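Local atomic coordinates of m3DLH protein (Halieaceae bacterium, PDB entry 7JKA), a protein that probably hydrolyses dienelactone-type ester bonds, as an alpha/beta hydrolase of the dienelactone hydrolase family, and may also act on phosphotriesters. Residues G12-R17 / E31-Q37; V47-A51 / C132-A138; R61-L65 / E235-W239; V152-A156 / A212-T216. All coordinates share one frame; numbering follows the deposited sequence.

Interaction 1 (G12-R17 / E31-Q37); sequences GAMKHR and ELHWDEQ
Trp34 lies between Lys15 and Arg17 on one side of an antiparallel hairpin, a worked example of cross-strand neighbours covering both faces of an indole. Lys15 CB sits 3.7 Å from the centroid of the Trp34 six-membered ring in a CH-pi contact. Over the opposite face comes the Arg17 guanidinium, a cation-pi partner with NH1 3.3 Å from Trp34 CH2 and its plane steeply inclined (69°) to the ring. With CG of Trp34 set between backbone N and carbonyl carbon (chi1 77°), the indole swings across to both neighbours, and its NE1 gives Glu36 OE1 a nearly straight bond of 2.9 Å that limits ring rotation. Replacement of Trp34 by alanine would probably leave Arg17 without its aromatic surface and Glu36 OE1 without its indole donor. On the other side of the sheet, His16 CB rests over the centre of the His33 ring, whose NE2 donates to Glu31 OE1 at 2.7 Å. Asp35 OD1 accepts from Ala13 N and Gln37 N across opposite faces of its carboxylate, the latter bond closing an Asx turn. Strand 27-35 continues the sheet into strand 71-74, Met14 and His33 pack on helix 56-67, and Gln118 and Glu120 hold the Arg17 tip.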
loop_
_atom_site.group_PDB
_atom_site.type_symbol
_atom_site.label_atom_id
_atom_site.label_comp_id
_atom_site.label_asym_id
_atom_site.label_seq_id
_atom_site.Cartn_x
_atom_site.Cartn_y
_atom_site.Cartn_z
ATOM N N GLY A 12 -10.470 -16.889 14.154
ATOM C CA GLY A 12 -9.141 -17.479 14.166
ATOM C C GLY A 12 -8.397 -17.189 15.456
ATOM O O GLY A 12 -9.016 -17.013 16.506
ATOM N N ALA A 13 -7.064 -17.141 15.383
ATOM C CA ALA A 13 -6.220 -16.763 16.515
ATOM C C ALA A 13 -5.314 -15.617 16.068
ATOM O O ALA A 13 -4.100 -15.785 15.920
ATOM C CB ALA A 13 -5.408 -17.948 17.029
ATOM N N MET A 14 -5.916 -14.447 15.865
ATOM C CA MET A 14 -5.201 -13.299 15.308
ATOM C C MET A 14 -4.266 -12.710 16.349
ATOM O O MET A 14 -4.665 -12.459 17.492
ATOM C CB MET A 14 -6.184 -12.227 14.842
ATOM C CG MET A 14 -6.242 -12.035 13.333
ATOM S SD MET A 14 -6.604 -13.571 12.483
ATOM C CE MET A 14 -8.316 -13.803 12.906
ATOM N N LYS A 15 -3.025 -12.493 15.949
ATOM C CA LYS A 15 -1.994 -11.962 16.823
ATOM C C LYS A 15 -1.306 -10.807 16.124
ATOM O O LYS A 15 -1.391 -10.662 14.904
ATOM C CB LYS A 15 -0.967 -13.047 17.173
ATOM C CG LYS A 15 -1.549 -14.081 18.092
ATOM C CD LYS A 15 -0.525 -15.081 18.629
ATOM C CE LYS A 15 0.584 -14.398 19.447
ATOM N NZ LYS A 15 0.112 -13.843 20.734
ATOM N N HIS A 16 -0.628 -9.980 16.911
ATOM C CA HIS A 16 0.230 -8.962 16.340
ATOM C C HIS A 16 1.478 -8.830 17.190
ATOM O O HIS A 16 1.476 -9.120 18.393
ATOM C CB HIS A 16 -0.482 -7.603 16.198
ATOM C CG HIS A 16 -0.993 -7.052 17.491
ATOM N ND1 HIS A 16 -0.456 -5.929 18.083
ATOM C CD2 HIS A 16 -1.982 -7.477 18.314
ATOM C CE1 HIS A 16 -1.099 -5.681 19.210
ATOM N NE2 HIS A 16 -2.027 -6.607 19.375
ATOM N N ARG A 17 2.543 -8.344 16.546
ATOM C CA ARG A 17 3.772 -8.062 17.270
ATOM C C ARG A 17 4.459 -6.874 16.618
ATOM O O ARG A 17 4.379 -6.670 15.398
ATOM C CB ARG A 17 4.713 -9.279 17.333
ATOM C CG ARG A 17 5.399 -9.677 16.036
ATOM C CD ARG A 17 6.240 -10.930 16.278
ATOM N NE ARG A 17 6.941 -11.417 15.082
ATOM C CZ ARG A 17 6.529 -12.449 14.356
ATOM N NH1 ARG A 17 5.421 -13.116 14.701
ATOM N NH2 ARG A 17 7.231 -12.835 13.301
ATOM N N GLU A 31 4.299 -3.269 12.477
ATOM C CA GLU A 31 3.486 -4.207 13.234
ATOM C C GLU A 31 3.079 -5.354 12.323
ATOM O O GLU A 31 2.474 -5.127 11.267
ATOM C CB GLU A 31 2.267 -3.488 13.830
ATOM C CG GLU A 31 1.480 -4.313 14.824
ATOM C CD GLU A 31 0.417 -3.488 15.512
ATOM O OE1 GLU A 31 -0.629 -3.260 14.908
ATOM O OE2 GLU A 31 0.631 -3.053 16.667
ATOM N N LEU A 32 3.423 -6.579 12.718
ATOM C CA LEU A 32 3.066 -7.776 11.962
ATOM C C LEU A 32 1.795 -8.356 12.554
ATOM O O LEU A 32 1.700 -8.509 13.775
ATOM C CB LEU A 32 4.176 -8.837 11.990
ATOM C CG LEU A 32 3.882 -10.066 11.118
ATOM C CD1 LEU A 32 4.203 -9.757 9.639
ATOM C CD2 LEU A 32 4.616 -11.316 11.574
ATOM N N HIS A 33 0.823 -8.661 11.689
ATOM C CA HIS A 33 -0.415 -9.341 12.053
ATOM C C HIS A 33 -0.462 -10.689 11.362
ATOM O O HIS A 33 -0.152 -10.792 10.174
ATOM C CB HIS A 33 -1.644 -8.507 11.656
ATOM C CG HIS A 33 -1.781 -7.245 12.449
ATOM N ND1 HIS A 33 -2.819 -7.032 13.327
ATOM C CD2 HIS A 33 -0.998 -6.139 12.505
ATOM C CE1 HIS A 33 -2.658 -5.854 13.908
ATOM N NE2 HIS A 33 -1.576 -5.284 13.411
ATOM N N TRP A 34 -0.837 -11.729 12.103
ATOM C CA TRP A 34 -0.889 -13.054 11.506
ATOM C C TRP A 34 -1.892 -13.884 12.293
ATOM O O TRP A 34 -2.277 -13.529 13.408
ATOM C CB TRP A 34 0.503 -13.707 11.461
ATOM C CG TRP A 34 0.975 -14.253 12.778
ATOM C CD1 TRP A 34 0.940 -15.565 13.163
ATOM C CD2 TRP A 34 1.535 -13.523 13.889
ATOM N NE1 TRP A 34 1.446 -15.700 14.437
ATOM C CE2 TRP A 34 1.809 -14.463 14.908
ATOM C CE3 TRP A 34 1.825 -12.166 14.127
ATOM C CZ2 TRP A 34 2.358 -14.103 16.136
ATOM C CZ3 TRP A 34 2.363 -11.819 15.368
ATOM C CH2 TRP A 34 2.634 -12.778 16.345
ATOM N N ASP A 35 -2.321 -14.990 11.695
ATOM C CA ASP A 35 -3.207 -15.943 12.359
ATOM C C ASP A 35 -2.353 -17.078 12.901
ATOM O O ASP A 35 -1.749 -17.824 12.124
ATOM C CB ASP A 35 -4.263 -16.445 11.372
ATOM C CG ASP A 35 -5.228 -17.468 11.969
ATOM O OD1 ASP A 35 -5.168 -17.785 13.178
ATOM O OD2 ASP A 35 -6.071 -17.951 11.190
ATOM N N GLU A 36 -2.298 -17.202 14.238
ATOM C CA GLU A 36 -1.471 -18.225 14.864
ATOM C C GLU A 36 -1.928 -19.631 14.490
ATOM O O GLU A 36 -1.142 -20.581 14.589
ATOM C CB GLU A 36 -1.481 -18.021 16.381
ATOM C CG GLU A 36 -0.406 -18.800 17.158
ATOM C CD GLU A 36 0.996 -18.197 16.986
ATOM O OE1 GLU A 36 1.499 -18.174 15.852
ATOM O OE2 GLU A 36 1.586 -17.786 18.003
ATOM N N GLN A 37 -3.167 -19.786 14.027
ATOM C CA GLN A 37 -3.637 -21.107 13.637
ATOM C C GLN A 37 -3.064 -21.590 12.307
ATOM O O GLN A 37 -3.150 -22.788 12.017
ATOM C CB GLN A 37 -5.159 -21.116 13.569
ATOM C CG GLN A 37 -5.820 -20.992 14.929
ATOM C CD GLN A 37 -7.299 -21.237 14.838
ATOM O OE1 GLN A 37 -7.879 -21.129 13.763
ATOM N NE2 GLN A 37 -7.913 -21.616 15.949
HETATM O O HOH W 1 -3.877 -9.432 14.319
#

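Interaction 2 (V47-A51 / C132-A138); sequences VFPEA and CFGGTTA
Phe48 leaves the end of its strand pointing at the first turn of the helix that begins at Phe133, and its side chain can be followed outward. CB meets Gly134 O at 3.2 Å, and CG lies about equally far from that oxygen and from the Thr137 methyl. CD1 and CE1 are covered by Thr137 CG2, which stands over one ring face 3.8 Å from the Phe48 centroid in a CH-pi contact. On the other flank CD2 reaches Ala138 CB at 4.0 Å, and CE2 faces Ala138 CA. The Thr137 rotamer (chi1 -61°) that lays its methyl on the ring also turns OG1 back to donate to Phe133 O. Gly134 lets the chains come this close: Pro49 O is 3.0 Å from Gly134 CA, and a CB there would collide with it. A water accepts from Ala51 N at 2.9 Å and weakly from Phe133 N, a position consistent with the oxyanion hole beside Cys132, the probable nucleophile at the elbow of this fold. Strand 42-48 runs between strands 71-74 and 126-131; Ala108 and Ala111 of helix 101-116 pack on Phe48, and helix 90-98 covers Ala51 and Phe133.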
loop_
_atom_site.group_PDB
_atom_site.type_symbol
_atom_site.label_atom_id
_atom_site.label_comp_id
_atom_site.label_asym_id
_atom_site.label_seq_id
_atom_site.Cartn_x
_atom_site.Cartn_y
_atom_site.Cartn_z
ATOM N N VAL A 47 1.606 -3.575 4.112
ATOM C CA VAL A 47 0.517 -2.602 4.129
ATOM C C VAL A 47 1.128 -1.220 4.355
ATOM O O VAL A 47 1.613 -0.914 5.455
ATOM C CB VAL A 47 -0.509 -2.921 5.221
ATOM C CG1 VAL A 47 -1.656 -1.919 5.214
ATOM C CG2 VAL A 47 -1.050 -4.390 5.096
ATOM N N PHE A 48 1.071 -0.363 3.326
ATOM C CA PHE A 48 1.559 0.995 3.501
ATOM C C PHE A 48 0.403 1.909 3.863
ATOM O O PHE A 48 -0.639 1.902 3.178
ATOM C CB PHE A 48 2.252 1.488 2.237
ATOM C CG PHE A 48 3.540 0.772 1.944
ATOM C CD1 PHE A 48 4.665 1.008 2.732
ATOM C CD2 PHE A 48 3.615 -0.163 0.920
ATOM C CE1 PHE A 48 5.858 0.329 2.468
ATOM C CE2 PHE A 48 4.800 -0.851 0.654
ATOM C CZ PHE A 48 5.914 -0.614 1.425
ATOM N N PRO A 49 0.539 2.677 4.929
ATOM C CA PRO A 49 -0.565 3.503 5.418
ATOM C C PRO A 49 -0.703 4.790 4.610
ATOM O O PRO A 49 0.118 5.121 3.753
ATOM C CB PRO A 49 -0.118 3.830 6.852
ATOM C CG PRO A 49 1.410 3.998 6.677
ATOM C CD PRO A 49 1.763 2.856 5.736
ATOM N N GLU A 50 -1.765 5.545 4.913
ATOM C CA GLU A 50 -1.840 6.931 4.465
ATOM C C GLU A 50 -0.629 7.729 4.953
ATOM O O GLU A 50 0.103 7.249 5.831
ATOM C CB GLU A 50 -3.143 7.568 4.949
ATOM C CG GLU A 50 -4.385 7.007 4.254
ATOM C CD GLU A 50 -5.592 7.902 4.465
ATOM O OE1 GLU A 50 -5.867 8.278 5.620
ATOM O OE2 GLU A 50 -6.269 8.252 3.481
ATOM N N ALA A 51 -0.388 8.921 4.384
ATOM C CA ALA A 51 0.844 9.654 4.683
ATOM C C ALA A 51 0.917 10.135 6.120
ATOM O O ALA A 51 2.003 10.535 6.560
ATOM C CB ALA A 51 1.017 10.849 3.738
ATOM N N CYS A 132 -3.875 5.818 -0.106
ATOM C CA CYS A 132 -3.425 7.196 -0.414
ATOM C C CYS A 132 -1.936 7.174 -0.706
ATOM O O CYS A 132 -1.494 6.391 -1.559
ATOM C CB CYS A 132 -3.783 8.136 0.698
ATOM S SG CYS A 132 -5.421 8.160 0.892
ATOM N N PHE A 133 -1.143 7.997 -0.021
ATOM C CA PHE A 133 0.295 8.018 -0.273
ATOM C C PHE A 133 0.930 6.646 -0.073
ATOM O O PHE A 133 1.906 6.326 -0.752
ATOM C CB PHE A 133 0.964 9.048 0.650
ATOM C CG PHE A 133 2.445 9.179 0.433
ATOM C CD1 PHE A 133 2.954 9.909 -0.637
ATOM C CD2 PHE A 133 3.334 8.578 1.311
ATOM C CE1 PHE A 133 4.342 10.033 -0.828
ATOM C CE2 PHE A 133 4.716 8.706 1.135
ATOM C CZ PHE A 133 5.214 9.426 0.062
ATOM N N GLY A 134 0.369 5.818 0.817
ATOM C CA GLY A 134 0.819 4.430 0.928
ATOM C C GLY A 134 0.649 3.627 -0.345
ATOM O O GLY A 134 1.469 2.746 -0.649
ATOM N N GLY A 135 -0.407 3.905 -1.110
ATOM C CA GLY A 135 -0.563 3.242 -2.395
ATOM C C GLY A 135 0.485 3.712 -3.378
ATOM O O GLY A 135 1.046 2.911 -4.134
ATOM N N THR A 136 0.730 5.024 -3.410
ATOM C CA THR A 136 1.803 5.546 -4.237
ATOM C C THR A 136 3.108 4.852 -3.870
ATOM O O THR A 136 3.894 4.482 -4.748
ATOM C CB THR A 136 1.911 7.059 -4.032
ATOM O OG1 THR A 136 0.597 7.648 -3.983
ATOM C CG2 THR A 136 2.766 7.686 -5.135
ATOM N N THR A 137 3.327 4.650 -2.565
ATOM C CA THR A 137 4.526 3.979 -2.062
ATOM C C THR A 137 4.599 2.542 -2.557
ATOM O O THR A 137 5.667 2.076 -2.975
ATOM C CB THR A 137 4.528 4.019 -0.526
ATOM O OG1 THR A 137 4.546 5.387 -0.102
ATOM C CG2 THR A 137 5.778 3.361 0.045
ATOM N N ALA A 138 3.468 1.825 -2.520
ATOM C CA ALA A 138 3.450 0.455 -3.020
ATOM C C ALA A 138 3.853 0.387 -4.496
ATOM O O ALA A 138 4.569 -0.535 -4.910
ATOM C CB ALA A 138 2.069 -0.157 -2.775
HETATM O O HOH W 2 -1.937 10.300 2.342
#

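Interaction 3 (R61-L65 / E235-W239); sequences RARRL and EARSW
A salt-bridge network of Arg61, Arg64 and Glu235 joins helix 56-67 to helix 232-250, and illustrates how long side chains can span helices too far apart to interlock: the segment axes stay 14.1 Å from each other and are inclined at 49°. One oxygen does most of the work. Glu235 OE2 takes a well-directed bond from Arg64 NH1 at 3.2 Å, lying near the guanidinium plane while the donor stands above the carboxylate plane. Arg61 NH2 approaches the same oxygen obliquely at 2.9 Å, and this second bond is weak. A bend at chi2 (-56°) folds the Arg61 chain so that its guanidinium comes to lie against Arg64 NH1. Two waters double the links, each donating to Glu235 OE2: one accepts from Arg61 NE at 2.8 Å, the other from Arg64 NH2. Further polar partners fix the ends, with Glu60 bridging to Arg64 NE and Tyr230 OH bonded to Glu235 OE1. Alongside the charges, the benzene end of Trp239 reaches across, CZ2 meeting Arg64 CB at 3.7 Å and CH2 meeting Leu65 CG at 3.9 Å. Beneath the helices is the central sheet: Leu65 packs on Val45 and Val47 of strand 42-48 and on Ile129 of strand 126-131, while Trp239 touches Phe154 of strand 150-154.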
loop_
_atom_site.group_PDB
_atom_site.type_symbol
_atom_site.label_atom_id
_atom_site.label_comp_id
_atom_site.label_asym_id
_atom_site.label_seq_id
_atom_site.Cartn_x
_atom_site.Cartn_y
_atom_site.Cartn_z
ATOM N N ARG A 61 -6.382 -2.802 8.753
ATOM C CA ARG A 61 -6.318 -3.514 7.479
ATOM C C ARG A 61 -5.360 -4.702 7.562
ATOM O O ARG A 61 -5.626 -5.767 6.997
ATOM C CB ARG A 61 -5.926 -2.556 6.355
ATOM C CG ARG A 61 -6.842 -1.346 6.249
ATOM C CD ARG A 61 -8.270 -1.810 6.080
ATOM N NE ARG A 61 -9.307 -0.769 5.936
ATOM C CZ ARG A 61 -9.761 -0.004 6.930
ATOM N NH1 ARG A 61 -9.210 -0.071 8.141
ATOM N NH2 ARG A 61 -10.765 0.845 6.719
ATOM N N ALA A 62 -4.243 -4.549 8.276
ATOM C CA ALA A 62 -3.345 -5.690 8.478
ATOM C C ALA A 62 -4.061 -6.783 9.262
ATOM O O ALA A 62 -3.928 -7.971 8.955
ATOM C CB ALA A 62 -2.081 -5.235 9.213
ATOM N N ARG A 63 -4.823 -6.398 10.279
ATOM C CA ARG A 63 -5.604 -7.386 11.015
ATOM C C ARG A 63 -6.567 -8.125 10.094
ATOM O O ARG A 63 -6.668 -9.351 10.154
ATOM C CB ARG A 63 -6.361 -6.709 12.151
ATOM C CG ARG A 63 -6.920 -7.657 13.184
ATOM C CD ARG A 63 -7.915 -6.933 14.076
ATOM N NE ARG A 63 -9.079 -6.550 13.281
ATOM C CZ ARG A 63 -10.042 -7.385 12.904
ATOM N NH1 ARG A 63 -10.009 -8.661 13.276
ATOM N NH2 ARG A 63 -11.049 -6.939 12.164
ATOM N N ARG A 64 -7.271 -7.394 9.223
ATOM C CA ARG A 64 -8.220 -8.038 8.316
ATOM C C ARG A 64 -7.510 -9.003 7.376
ATOM O O ARG A 64 -8.020 -10.092 7.092
ATOM C CB ARG A 64 -8.991 -6.972 7.539
ATOM C CG ARG A 64 -9.867 -6.093 8.424
ATOM C CD ARG A 64 -10.590 -5.017 7.584
ATOM N NE ARG A 64 -11.306 -4.103 8.466
ATOM C CZ ARG A 64 -11.971 -3.031 8.051
ATOM N NH1 ARG A 64 -12.013 -2.734 6.756
ATOM N NH2 ARG A 64 -12.579 -2.254 8.933
ATOM N N LEU A 65 -6.301 -8.642 6.925
ATOM C CA LEU A 65 -5.528 -9.537 6.066
ATOM C C LEU A 65 -5.120 -10.812 6.808
ATOM O O LEU A 65 -5.146 -11.908 6.236
ATOM C CB LEU A 65 -4.296 -8.797 5.543
ATOM C CG LEU A 65 -4.639 -7.727 4.487
ATOM C CD1 LEU A 65 -3.431 -6.842 4.345
ATOM C CD2 LEU A 65 -4.996 -8.340 3.135
ATOM N N GLU A 235 -15.550 0.755 -0.343
ATOM C CA GLU A 235 -14.615 0.045 0.530
ATOM C C GLU A 235 -14.780 -1.460 0.388
ATOM O O GLU A 235 -13.808 -2.193 0.196
ATOM C CB GLU A 235 -14.800 0.466 1.991
ATOM C CG GLU A 235 -13.786 -0.290 2.874
ATOM C CD GLU A 235 -14.004 -0.104 4.361
ATOM O OE1 GLU A 235 -15.165 0.126 4.770
ATOM O OE2 GLU A 235 -13.009 -0.205 5.124
ATOM N N ALA A 236 -16.022 -1.939 0.415
ATOM C CA ALA A 236 -16.263 -3.371 0.324
ATOM C C ALA A 236 -15.924 -3.909 -1.059
ATOM O O ALA A 236 -15.283 -4.964 -1.190
ATOM C CB ALA A 236 -17.719 -3.661 0.669
ATOM N N ARG A 237 -16.353 -3.208 -2.105
ATOM C CA ARG A 237 -16.086 -3.685 -3.461
ATOM C C ARG A 237 -14.590 -3.765 -3.747
ATOM O O ARG A 237 -14.111 -4.738 -4.346
ATOM C CB ARG A 237 -16.752 -2.767 -4.487
ATOM C CG ARG A 237 -18.266 -2.856 -4.517
ATOM C CD ARG A 237 -18.816 -1.647 -5.229
ATOM N NE ARG A 237 -20.232 -1.816 -5.465
ATOM C CZ ARG A 237 -20.994 -0.886 -6.041
ATOM N NH1 ARG A 237 -20.471 0.266 -6.432
ATOM N NH2 ARG A 237 -22.284 -1.124 -6.242
ATOM N N SER A 238 -13.848 -2.716 -3.390
ATOM C CA SER A 238 -12.418 -2.712 -3.654
ATOM C C SER A 238 -11.687 -3.753 -2.809
ATOM O O SER A 238 -10.740 -4.374 -3.293
ATOM C CB SER A 238 -11.836 -1.316 -3.412
ATOM O OG SER A 238 -12.034 -0.866 -2.082
ATOM N N TRP A 239 -12.121 -3.987 -1.562
ATOM C CA TRP A 239 -11.510 -5.057 -0.773
ATOM C C TRP A 239 -11.763 -6.411 -1.423
ATOM O O TRP A 239 -10.870 -7.268 -1.476
ATOM C CB TRP A 239 -12.074 -5.034 0.641
ATOM C CG TRP A 239 -11.302 -5.820 1.649
ATOM C CD1 TRP A 239 -11.688 -6.991 2.240
ATOM C CD2 TRP A 239 -10.022 -5.485 2.203
ATOM N NE1 TRP A 239 -10.713 -7.410 3.119
ATOM C CE2 TRP A 239 -9.689 -6.501 3.126
ATOM C CE3 TRP A 239 -9.127 -4.424 2.022
ATOM C CZ2 TRP A 239 -8.494 -6.490 3.868
ATOM C CZ3 TRP A 239 -7.944 -4.410 2.760
ATOM C CH2 TRP A 239 -7.640 -5.437 3.669
HETATM O O HOH W 3 -10.528 -1.270 3.469
HETATM O O HOH W 4 -14.094 -0.177 7.790
#

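Interaction 4 (V152-A156 / A212-T216); sequences VTFHA and AHSFT
The His155 imidazole carries Ser214 CA over the centre of one face, a CH-pi contact 3.5 Å from the ring centroid, with Phe215 N over the same face nearer the rim. At its edge NE2 meets Thr216 OG1 in an almost straight bond of 2.8 Å, in which either atom could donate. Another part of the edge, CD2, points into the middle of the Phe215 face, a T-shaped pair with centroids 4.7 Å apart and planes at 78°. The His213 ring likewise turns its face to the His155 edge, though more distantly, with centroids 5.5 Å apart. His155 takes positive phi and psi just beyond the strand, and with CG set between backbone N and carbonyl carbon (chi1 46°) the ring is thrown into the loop 212-216. Phe154 adds apolar contact through its CB, which lies 4.1 Å from Thr216 CG2. An alanine in place of His155 would probably cost Thr216 OG1 one of its two histidine partners and open a gap between Phe215 and Ser214. Beyond these segments, His57 is the other partner of Thr216 OG1, and Ser214 OG is bonded to Glu50. His213 ND1 is bonded to Asp181, and its ring touches Cys132. That grouping is consistent with the Cys-His-Asp catalytic triad of dienelactone hydrolases, with His155 packed beside it as part of an aromatic cluster.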
loop_
_atom_site.group_PDB
_atom_site.type_symbol
_atom_site.label_atom_id
_atom_site.label_comp_id
_atom_site.label_asym_id
_atom_site.label_seq_id
_atom_site.Cartn_x
_atom_site.Cartn_y
_atom_site.Cartn_z
ATOM N N VAL A 152 -1.832 -3.616 -4.925
ATOM C CA VAL A 152 -3.178 -3.042 -4.967
ATOM C C VAL A 152 -3.142 -1.702 -4.275
ATOM O O VAL A 152 -2.641 -1.600 -3.146
ATOM C CB VAL A 152 -4.226 -3.952 -4.297
ATOM C CG1 VAL A 152 -5.633 -3.339 -4.509
ATOM C CG2 VAL A 152 -4.166 -5.360 -4.884
ATOM N N THR A 153 -3.653 -0.668 -4.935
ATOM C CA THR A 153 -3.715 0.657 -4.335
ATOM C C THR A 153 -5.157 1.074 -4.093
ATOM O O THR A 153 -6.069 0.711 -4.843
ATOM C CB THR A 153 -3.013 1.717 -5.197
ATOM O OG1 THR A 153 -3.750 1.960 -6.416
ATOM C CG2 THR A 153 -1.636 1.239 -5.570
ATOM N N PHE A 154 -5.363 1.842 -3.028
ATOM C CA PHE A 154 -6.686 2.354 -2.689
ATOM C C PHE A 154 -6.595 3.865 -2.588
ATOM O O PHE A 154 -5.814 4.387 -1.779
ATOM C CB PHE A 154 -7.197 1.771 -1.366
ATOM C CG PHE A 154 -7.314 0.268 -1.354
ATOM C CD1 PHE A 154 -6.251 -0.531 -0.928
ATOM C CD2 PHE A 154 -8.506 -0.339 -1.705
ATOM C CE1 PHE A 154 -6.354 -1.907 -0.902
ATOM C CE2 PHE A 154 -8.635 -1.729 -1.692
ATOM C CZ PHE A 154 -7.541 -2.518 -1.275
ATOM N N HIS A 155 -7.387 4.559 -3.399
ATOM C CA HIS A 155 -7.426 6.031 -3.455
ATOM C C HIS A 155 -6.030 6.647 -3.347
ATOM O O HIS A 155 -5.773 7.526 -2.519
ATOM C CB HIS A 155 -8.392 6.632 -2.417
ATOM C CG HIS A 155 -8.292 6.052 -1.029
ATOM N ND1 HIS A 155 -7.394 6.510 -0.084
ATOM C CD2 HIS A 155 -9.014 5.083 -0.415
ATOM C CE1 HIS A 155 -7.546 5.824 1.036
ATOM N NE2 HIS A 155 -8.515 4.945 0.862
ATOM N N ALA A 156 -5.135 6.193 -4.227
ATOM C CA ALA A 156 -3.730 6.610 -4.223
ATOM C C ALA A 156 -3.449 7.712 -5.228
ATOM O O ALA A 156 -3.869 7.644 -6.381
ATOM C CB ALA A 156 -2.821 5.418 -4.543
ATOM N N ALA A 212 -14.644 9.270 -3.461
ATOM C CA ALA A 212 -13.635 10.314 -3.591
ATOM C C ALA A 212 -12.348 9.856 -2.924
ATOM O O ALA A 212 -12.062 8.659 -2.907
ATOM C CB ALA A 212 -14.134 11.628 -2.983
ATOM N N HIS A 213 -11.572 10.773 -2.354
ATOM C CA HIS A 213 -10.373 10.358 -1.644
ATOM C C HIS A 213 -10.728 9.746 -0.290
ATOM O O HIS A 213 -11.783 10.027 0.289
ATOM C CB HIS A 213 -9.426 11.541 -1.446
ATOM C CG HIS A 213 -7.986 11.149 -1.329
ATOM N ND1 HIS A 213 -7.260 10.660 -2.393
ATOM C CD2 HIS A 213 -7.137 11.183 -0.274
ATOM C CE1 HIS A 213 -6.024 10.409 -2.002
ATOM N NE2 HIS A 213 -5.925 10.716 -0.720
ATOM N N SER A 214 -9.838 8.877 0.194
ATOM C CA SER A 214 -9.927 8.289 1.531
ATOM C C SER A 214 -11.205 7.473 1.717
ATOM O O SER A 214 -11.735 7.384 2.831
ATOM C CB SER A 214 -9.807 9.364 2.609
ATOM O OG SER A 214 -8.540 9.985 2.485
ATOM N N PHE A 215 -11.685 6.847 0.642
ATOM C CA PHE A 215 -12.976 6.177 0.729
ATOM C C PHE A 215 -12.950 4.942 1.626
ATOM O O PHE A 215 -14.020 4.460 1.998
ATOM C CB PHE A 215 -13.496 5.819 -0.673
ATOM C CG PHE A 215 -12.610 4.903 -1.458
ATOM C CD1 PHE A 215 -12.515 3.537 -1.142
ATOM C CD2 PHE A 215 -11.959 5.373 -2.581
ATOM C CE1 PHE A 215 -11.727 2.696 -1.945
ATOM C CE2 PHE A 215 -11.160 4.553 -3.371
ATOM C CZ PHE A 215 -11.034 3.205 -3.059
ATOM N N THR A 216 -11.773 4.442 2.017
ATOM C CA THR A 216 -11.718 3.293 2.917
ATOM C C THR A 216 -11.718 3.675 4.392
ATOM O O THR A 216 -11.754 2.779 5.245
ATOM C CB THR A 216 -10.462 2.454 2.661
ATOM O OG1 THR A 216 -9.306 3.261 2.953
ATOM C CG2 THR A 216 -10.392 1.960 1.233
#

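How the interactions relate
Interactions 2 and 4 lie closest, their centres about 9 Å apart, and together frame the probable active site: Cys132 N is probably hydrogen-bonded to Phe154 O at 2.9 Å, Glu50 reaches Ser214, and both His155 and His213 touch Cys132. Interaction 3, its centre about 11 Å from that of interaction 4, encloses the latter along the chain and adjoins the same loop, with Arg61 lying against Thr216 and Ser238 against Phe154 and Phe215. It also meets interaction 2, where Val47 CG2 packs on Leu65 CD1 at 3.5 Å. Interaction 1 is peripheral, its centre about 22 Å from that of interaction 2, and touches interaction 3 through His33 and Met14 on the helix 56-67.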